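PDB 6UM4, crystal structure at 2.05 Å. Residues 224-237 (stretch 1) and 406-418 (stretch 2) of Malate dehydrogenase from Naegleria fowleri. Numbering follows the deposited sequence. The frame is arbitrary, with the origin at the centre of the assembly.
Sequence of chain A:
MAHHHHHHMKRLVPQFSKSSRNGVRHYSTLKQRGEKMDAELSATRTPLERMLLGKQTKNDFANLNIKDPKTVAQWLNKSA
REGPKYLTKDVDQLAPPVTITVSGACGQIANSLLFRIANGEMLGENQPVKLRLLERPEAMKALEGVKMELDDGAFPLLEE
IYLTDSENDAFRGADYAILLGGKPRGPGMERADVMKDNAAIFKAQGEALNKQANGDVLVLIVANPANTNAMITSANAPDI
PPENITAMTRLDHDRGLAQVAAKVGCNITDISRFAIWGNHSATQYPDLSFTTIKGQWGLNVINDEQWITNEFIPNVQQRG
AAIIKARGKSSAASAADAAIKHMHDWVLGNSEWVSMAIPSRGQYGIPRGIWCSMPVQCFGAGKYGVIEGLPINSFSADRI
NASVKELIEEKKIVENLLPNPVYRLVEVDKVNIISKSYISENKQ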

ATOM      1  N   ASN A 224     -19.608  -4.437   4.862  1.00 26.14           N
ATOM      2  CA  ASN A 224     -20.862  -4.979   4.345  1.00 32.23           C
ATOM      3  C   ASN A 224     -21.913  -5.153   5.446  1.00 33.46           C
ATOM      4  O   ASN A 224     -21.572  -5.313   6.625  1.00 32.32           O
ATOM      5  CB  ASN A 224     -20.617  -6.305   3.653  1.00 36.40           C
ATOM      6  CG  ASN A 224     -20.272  -6.126   2.198  1.00 47.74           C
ATOM      7  OD1 ASN A 224     -20.813  -5.236   1.535  1.00 49.26           O
ATOM      8  ND2 ASN A 224     -19.368  -6.958   1.688  1.00 49.38           N
ATOM      9  N   PRO A 225     -23.215  -5.081   5.089  1.00 24.32           N
ATOM     10  CA  PRO A 225     -23.759  -4.714   3.767  1.00 25.37           C
ATOM     11  C   PRO A 225     -23.667  -3.202   3.521  1.00 27.43           C
ATOM     12  O   PRO A 225     -24.329  -2.393   4.207  1.00 25.34           O
ATOM     13  CB  PRO A 225     -25.213  -5.195   3.838  1.00 24.47           C
ATOM     14  CG  PRO A 225     -25.559  -5.051   5.305  1.00 28.33           C
ATOM     15  CD  PRO A 225     -24.279  -5.414   6.050  1.00 25.86           C
ATOM     16  N   ALA A 226     -22.820  -2.835   2.552  1.00 24.80           N
ATOM     17  CA  ALA A 226     -22.361  -1.451   2.428  1.00 20.76           C
ATOM     18  C   ALA A 226     -23.527  -0.484   2.260  1.00 19.89           C
ATOM     19  O   ALA A 226     -23.737   0.380   3.110  1.00 21.21           O
ATOM     20  CB  ALA A 226     -21.388  -1.322   1.259  1.00 18.96           C
ATOM     21  N   ASN A 227     -24.328  -0.653   1.197  1.00 20.03           N
ATOM     22  CA  ASN A 227     -25.412   0.294   0.904  1.00 20.43           C
ATOM     23  C   ASN A 227     -26.315   0.483   2.103  1.00 21.10           C
ATOM     24  O   ASN A 227     -26.681   1.609   2.455  1.00 21.38           O
ATOM     25  CB  ASN A 227     -26.261  -0.182  -0.284  1.00 21.31           C
ATOM     26  CG  ASN A 227     -25.457  -0.334  -1.548  1.00 24.72           C
ATOM     27  OD1 ASN A 227     -24.363  -0.906  -1.523  1.00 19.69           O
ATOM     28  ND2 ASN A 227     -25.989   0.168  -2.665  1.00 23.41           N
ATOM     29  N   THR A 228     -26.714  -0.627   2.718  1.00 23.15           N
ATOM     30  CA  THR A 228     -27.621  -0.572   3.855  1.00 22.81           C
ATOM     31  C   THR A 228     -26.939   0.033   5.080  1.00 24.82           C
ATOM     32  O   THR A 228     -27.551   0.806   5.826  1.00 25.10           O
ATOM     33  CB  THR A 228     -28.124  -1.980   4.142  1.00 30.16           C
ATOM     34  OG1 THR A 228     -28.768  -2.480   2.961  1.00 30.16           O
ATOM     35  CG2 THR A 228     -29.129  -1.972   5.288  1.00 23.73           C
ATOM     36  N   ASN A 229     -25.673  -0.318   5.320  1.00 21.66           N
ATOM     37  CA  ASN A 229     -24.956   0.310   6.427  1.00 21.67           C
ATOM     38  C   ASN A 229     -24.914   1.824   6.255  1.00 21.59           C
ATOM     39  O   ASN A 229     -25.148   2.573   7.211  1.00 22.09           O
ATOM     40  CB  ASN A 229     -23.539  -0.254   6.530  1.00 21.11           C
ATOM     41  CG  ASN A 229     -23.502  -1.641   7.147  1.00 25.19           C
ATOM     42  OD1 ASN A 229     -24.442  -2.069   7.819  1.00 23.89           O
ATOM     43  ND2 ASN A 229     -22.412  -2.362   6.905  1.00 22.85           N
ATOM     44  N   ALA A 230     -24.635   2.290   5.031  1.00 21.10           N
ATOM     45  CA  ALA A 230     -24.585   3.729   4.774  1.00 21.54           C
ATOM     46  C   ALA A 230     -25.937   4.378   5.039  1.00 28.08           C
ATOM     47  O   ALA A 230     -26.023   5.467   5.633  1.00 22.40           O
ATOM     48  CB  ALA A 230     -24.156   3.973   3.324  1.00 20.62           C
ATOM     49  N   MET A 231     -27.008   3.713   4.603  1.00 27.71           N
ATOM     50  CA  MET A 231     -28.347   4.228   4.827  1.00 23.17           C
ATOM     51  C   MET A 231     -28.652   4.358   6.315  1.00 23.86           C
ATOM     52  O   MET A 231     -29.285   5.327   6.742  1.00 25.18           O
ATOM     53  CB  MET A 231     -29.357   3.312   4.162  1.00 23.46           C
ATOM     54  CG  MET A 231     -30.779   3.852   4.280  1.00 34.59           C
ATOM     55  SD  MET A 231     -31.885   2.455   4.404  1.00 48.30           S
ATOM     56  CE  MET A 231     -31.392   1.830   6.001  1.00 40.77           C
ATOM     57  N   ILE A 232     -28.287   3.346   7.106  1.00 28.96           N
ATOM     58  CA  ILE A 232     -28.495   3.421   8.551  1.00 30.38           C
ATOM     59  C   ILE A 232     -27.655   4.540   9.162  1.00 24.47           C
ATOM     60  O   ILE A 232     -28.100   5.246  10.079  1.00 25.18           O
ATOM     61  CB  ILE A 232     -28.186   2.069   9.215  1.00 31.36           C
ATOM     62  CG1 ILE A 232     -29.246   1.042   8.839  1.00 34.04           C
ATOM     63  CG2 ILE A 232     -28.152   2.233  10.736  1.00 27.96           C
ATOM     64  CD1 ILE A 232     -30.619   1.384   9.385  1.00 37.69           C
ATOM     65  N   THR A 233     -26.409   4.678   8.713  1.00 27.28           N
ATOM     66  CA  THR A 233     -25.558   5.749   9.228  1.00 28.53           C
ATOM     67  C   THR A 233     -26.225   7.101   9.018  1.00 32.36           C
ATOM     68  O   THR A 233     -26.339   7.908   9.949  1.00 24.86           O
ATOM     69  CB  THR A 233     -24.200   5.731   8.531  1.00 22.65           C
ATOM     70  OG1 THR A 233     -23.596   4.443   8.672  1.00 22.92           O
ATOM     71  CG2 THR A 233     -23.284   6.792   9.137  1.00 22.79           C
ATOM     72  N   SER A 234     -26.670   7.351   7.785  1.00 28.56           N
ATOM     73  CA  SER A 234     -27.274   8.623   7.424  1.00 28.18           C
ATOM     74  C   SER A 234     -28.579   8.852   8.168  1.00 30.50           C
ATOM     75  O   SER A 234     -28.858   9.972   8.601  1.00 26.45           O
ATOM     76  CB  SER A 234     -27.497   8.664   5.910  1.00 27.94           C
ATOM     77  OG  SER A 234     -28.074   9.890   5.489  1.00 24.89           O
ATOM     78  N   ALA A 235     -29.395   7.802   8.316  1.00 30.02           N
ATOM     79  CA  ALA A 235     -30.678   7.951   9.002  1.00 29.61           C
ATOM     80  C   ALA A 235     -30.493   8.386  10.441  1.00 27.66           C
ATOM     81  O   ALA A 235     -31.394   8.991  11.027  1.00 28.76           O
ATOM     82  CB  ALA A 235     -31.459   6.643   8.976  1.00 30.39           C
ATOM     83  N   ASN A 236     -29.346   8.066  11.026  1.00 27.10           N
ATOM     84  CA  ASN A 236     -29.034   8.398  12.409  1.00 30.51           C
ATOM     85  C   ASN A 236     -28.066   9.562  12.506  1.00 32.95           C
ATOM     86  O   ASN A 236     -27.440   9.767  13.558  1.00 27.94           O
ATOM     87  CB  ASN A 236     -28.476   7.168  13.119  1.00 27.40           C
ATOM     88  CG  ASN A 236     -29.527   6.092  13.305  1.00 35.68           C
ATOM     89  OD1 ASN A 236     -30.322   6.149  14.247  1.00 33.53           O
ATOM     90  ND2 ASN A 236     -29.576   5.137  12.379  1.00 30.86           N
ATOM     91  N   ALA A 237     -27.935  10.333  11.429  1.00 27.33           N
ATOM     92  CA  ALA A 237     -27.072  11.509  11.409  1.00 27.39           C
ATOM     93  C   ALA A 237     -27.820  12.640  10.730  1.00 28.07           C
ATOM     94  O   ALA A 237     -27.462  13.071   9.632  1.00 27.63           O
ATOM     95  CB  ALA A 237     -25.755  11.205  10.691  1.00 28.60           C
ATOM     96  N   GLU A 406     -33.495  -6.024  -3.995  1.00 26.02           N
ATOM     97  CA  GLU A 406     -32.710  -6.517  -2.874  1.00 25.64           C
ATOM     98  C   GLU A 406     -32.456  -5.420  -1.857  1.00 25.19           C
ATOM     99  O   GLU A 406     -32.532  -5.655  -0.648  1.00 25.46           O
ATOM    100  CB  GLU A 406     -31.387  -7.079  -3.368  1.00 24.85           C
ATOM    101  CG  GLU A 406     -30.579  -7.671  -2.262  1.00 24.61           C
ATOM    102  CD  GLU A 406     -29.253  -8.174  -2.757  1.00 27.67           C
ATOM    103  OE1 GLU A 406     -28.502  -7.384  -3.375  1.00 23.11           O
ATOM    104  OE2 GLU A 406     -28.984  -9.368  -2.538  1.00 28.77           O
ATOM    105  N   LEU A 407     -32.163  -4.212  -2.334  1.00 24.62           N
ATOM    106  CA  LEU A 407     -31.943  -3.092  -1.431  1.00 24.32           C
ATOM    107  C   LEU A 407     -33.194  -2.798  -0.615  1.00 25.29           C
ATOM    108  O   LEU A 407     -33.114  -2.527   0.589  1.00 29.26           O
ATOM    109  CB  LEU A 407     -31.526  -1.861  -2.239  1.00 25.89           C
ATOM    110  CG  LEU A 407     -30.098  -1.849  -2.794  1.00 26.31           C
ATOM    111  CD1 LEU A 407     -29.934  -0.789  -3.876  1.00 26.68           C
ATOM    112  CD2 LEU A 407     -29.101  -1.602  -1.653  1.00 26.87           C
ATOM    113  N   ILE A 408     -34.363  -2.861  -1.244  1.00 26.14           N
ATOM    114  CA  ILE A 408     -35.592  -2.626  -0.491  1.00 27.21           C
ATOM    115  C   ILE A 408     -35.787  -3.709   0.566  1.00 31.36           C
ATOM    116  O   ILE A 408     -36.196  -3.425   1.700  1.00 28.26           O
ATOM    117  CB  ILE A 408     -36.800  -2.523  -1.446  1.00 28.12           C
ATOM    118  CG1 ILE A 408     -36.691  -1.222  -2.250  1.00 27.80           C
ATOM    119  CG2 ILE A 408     -38.101  -2.546  -0.655  1.00 29.41           C
ATOM    120  CD1 ILE A 408     -37.667  -1.092  -3.366  1.00 28.61           C
ATOM    121  N   GLU A 409     -35.496  -4.968   0.218  1.00 32.82           N
ATOM    122  CA  GLU A 409     -35.642  -6.042   1.197  1.00 32.25           C
ATOM    123  C   GLU A 409     -34.672  -5.849   2.352  1.00 27.77           C
ATOM    124  O   GLU A 409     -35.030  -6.055   3.516  1.00 28.44           O
ATOM    125  CB  GLU A 409     -35.438  -7.407   0.537  1.00 28.58           C
ATOM    126  N   GLU A 410     -33.448  -5.420   2.052  1.00 26.59           N
ATOM    127  CA  GLU A 410     -32.491  -5.145   3.114  1.00 28.71           C
ATOM    128  C   GLU A 410     -33.001  -4.042   4.034  1.00 29.09           C
ATOM    129  O   GLU A 410     -32.925  -4.161   5.260  1.00 30.42           O
ATOM    130  CB  GLU A 410     -31.142  -4.776   2.502  1.00 24.83           C
ATOM    131  CG  GLU A 410     -30.446  -5.975   1.860  1.00 28.50           C
ATOM    132  CD  GLU A 410     -29.008  -5.706   1.411  1.00 31.97           C
ATOM    133  OE1 GLU A 410     -28.397  -4.685   1.821  1.00 26.69           O
ATOM    134  OE2 GLU A 410     -28.501  -6.521   0.610  1.00 33.81           O
ATOM    135  N   LYS A 411     -33.573  -2.984   3.458  1.00 26.47           N
ATOM    136  CA  LYS A 411     -34.051  -1.871   4.270  1.00 27.48           C
ATOM    137  C   LYS A 411     -35.170  -2.308   5.207  1.00 28.13           C
ATOM    138  O   LYS A 411     -35.149  -1.980   6.397  1.00 28.97           O
ATOM    139  CB  LYS A 411     -34.520  -0.735   3.364  1.00 27.36           C
ATOM    140  CG  LYS A 411     -35.117   0.436   4.100  1.00 29.22           C
ATOM    141  CD  LYS A 411     -35.248   1.620   3.171  1.00 35.06           C
ATOM    142  CE  LYS A 411     -36.034   2.743   3.827  1.00 42.92           C
ATOM    143  NZ  LYS A 411     -35.079   3.805   4.252  1.00 46.01           N
ATOM    144  N   LYS A 412     -36.121  -3.102   4.704  1.00 28.96           N
ATOM    145  CA  LYS A 412     -37.210  -3.576   5.554  1.00 31.35           C
ATOM    146  C   LYS A 412     -36.685  -4.405   6.715  1.00 34.09           C
ATOM    147  O   LYS A 412     -37.243  -4.350   7.814  1.00 36.11           O
ATOM    148  CB  LYS A 412     -38.209  -4.401   4.740  1.00 31.14           C
ATOM    149  N   ILE A 413     -35.605  -5.157   6.503  1.00 32.37           N
ATOM    150  CA  ILE A 413     -35.080  -5.990   7.578  1.00 32.45           C
ATOM    151  C   ILE A 413     -34.508  -5.136   8.700  1.00 33.69           C
ATOM    152  O   ILE A 413     -34.699  -5.442   9.881  1.00 35.08           O
ATOM    153  CB  ILE A 413     -34.038  -6.973   7.024  1.00 31.13           C
ATOM    154  CG1 ILE A 413     -34.749  -8.078   6.243  1.00 33.02           C
ATOM    155  CG2 ILE A 413     -33.141  -7.499   8.153  1.00 29.76           C
ATOM    156  CD1 ILE A 413     -33.820  -8.998   5.517  1.00 33.36           C
ATOM    157  N   VAL A 414     -33.851  -4.025   8.366  1.00 33.66           N
ATOM    158  CA  VAL A 414     -33.207  -3.206   9.388  1.00 35.11           C
ATOM    159  C   VAL A 414     -34.028  -1.970   9.738  1.00 40.85           C
ATOM    160  O   VAL A 414     -33.516  -1.077  10.423  1.00 44.09           O
ATOM    161  CB  VAL A 414     -31.784  -2.800   8.973  1.00 27.08           C
ATOM    162  CG1 VAL A 414     -30.958  -4.031   8.692  1.00 28.40           C
ATOM    163  CG2 VAL A 414     -31.799  -1.854   7.754  1.00 26.39           C
ATOM    164  N   GLU A 415     -35.300  -1.909   9.316  1.00 32.06           N
ATOM    165  CA  GLU A 415     -36.092  -0.684   9.450  1.00 36.25           C
ATOM    166  C   GLU A 415     -36.180  -0.165  10.882  1.00 46.65           C
ATOM    167  O   GLU A 415     -36.407   1.032  11.083  1.00 49.93           O
ATOM    168  CB  GLU A 415     -37.498  -0.915   8.908  1.00 37.82           C
ATOM    169  CG  GLU A 415     -38.343  -1.840   9.781  1.00 47.35           C
ATOM    170  CD  GLU A 415     -39.572  -2.369   9.055  1.00 57.56           C
ATOM    171  OE1 GLU A 415     -39.858  -1.894   7.930  1.00 57.42           O
ATOM    172  OE2 GLU A 415     -40.245  -3.267   9.608  1.00 62.27           O
ATOM    173  N   ASN A 416     -36.008  -1.028  11.883  1.00 51.05           N
ATOM    174  CA  ASN A 416     -36.147  -0.586  13.266  1.00 54.55           C
ATOM    175  C   ASN A 416     -34.953   0.218  13.773  1.00 58.27           C
ATOM    176  O   ASN A 416     -35.019   0.758  14.881  1.00 60.49           O
ATOM    177  CB  ASN A 416     -36.382  -1.785  14.184  1.00 55.16           C
ATOM    178  CG  ASN A 416     -37.735  -2.412  13.967  1.00 64.07           C
ATOM    179  OD1 ASN A 416     -38.698  -1.731  13.603  1.00 69.88           O
ATOM    180  ND2 ASN A 416     -37.824  -3.722  14.182  1.00 66.80           N
ATOM    181  N   LEU A 417     -33.871   0.304  13.005  1.00 54.48           N
ATOM    182  CA  LEU A 417     -32.730   1.134  13.354  1.00 54.94           C
ATOM    183  C   LEU A 417     -32.776   2.489  12.653  1.00 61.12           C
ATOM    184  O   LEU A 417     -31.743   3.164  12.544  1.00 62.08           O
ATOM    185  CB  LEU A 417     -31.431   0.387  13.053  1.00 48.69           C
ATOM    186  CG  LEU A 417     -31.389  -0.843  13.968  1.00 47.80           C
ATOM    187  CD1 LEU A 417     -31.394  -2.172  13.205  1.00 42.52           C
ATOM    188  CD2 LEU A 417     -30.231  -0.757  14.933  1.00 41.09           C
ATOM    189  N   LEU A 418     -33.954   2.884  12.166  1.00 62.20           N
ATOM    190  CA  LEU A 418     -34.175   4.185  11.541  1.00 62.47           C
ATOM    191  C   LEU A 418     -34.687   5.207  12.559  1.00 59.46           C
ATOM    192  O   LEU A 418     -33.909   5.954  13.159  1.00 56.83           O
ATOM    193  CB  LEU A 418     -35.168   4.054  10.376  1.00 62.84           C
ATOM    194  CG  LEU A 418     -34.728   3.188   9.187  1.00 60.51           C
ATOM    195  CD1 LEU A 418     -35.871   2.979   8.195  1.00 62.75           C
ATOM    196  CD2 LEU A 418     -33.515   3.788   8.485  1.00 52.22           C
TER
HETATM  197  O   HOH W   1     -30.933  -0.871   1.805  1.00 23.44           O
HETATM  198  O   HOH W   2     -26.408  -3.496   1.093  1.00 33.25           O

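The shortest direct polar contact is a hydrogen bond from Thr-228 OG1 to Glu-410 OE1 at 2.5 Å; both CA-to-CB bonds point toward the opposing stretch, and the extended glutamate (chi2 t) carries its carboxylate to the hydroxyl. Water 1 donates to Thr-228 OG1 (2.9 Å) and to Leu-407 O (3.0 Å), tying the threonine to the backbone one turn before Glu-410. Water 2 donates to Glu-410 OE1 (2.4 Å) and accepts weakly from Thr-228 N (3.3 Å). At the far end, Asn-236, just past its helix, donates through ND2 to Leu-417 O (2.9 Å, nearly linear) and to Ile-232 O (2.7 Å), so one amide joins its own helix end to the other stretch. Between these polar sites, helix 226-235 crosses the helix that carries Leu-407 and Glu-410 at 48°, axes 9.9 Å apart at closest approach; the two stretches bury 550 Å² between them. Thr-228, Met-231, Ile-232 and Val-414 are buried, and their apolar groups suit this place: Val-414 CG2 lies 3.6 Å from Thr-228 CG2 and 3.8 Å from Ile-232 CD1, the isoleucine starting sideways but ending nearer. Leu-418 CD2 packs 3.6 Å from Ala-235 CB and 3.8 Å from Met-231 CE; the small alanine accompanies a close backbone approach, 5.7 Å between Ala-235 CA and Leu-418 CA. Asn-227, its amide hydrogen-bonded elsewhere in the structure, offers CB to Leu-407 CD2 at 3.5 Å.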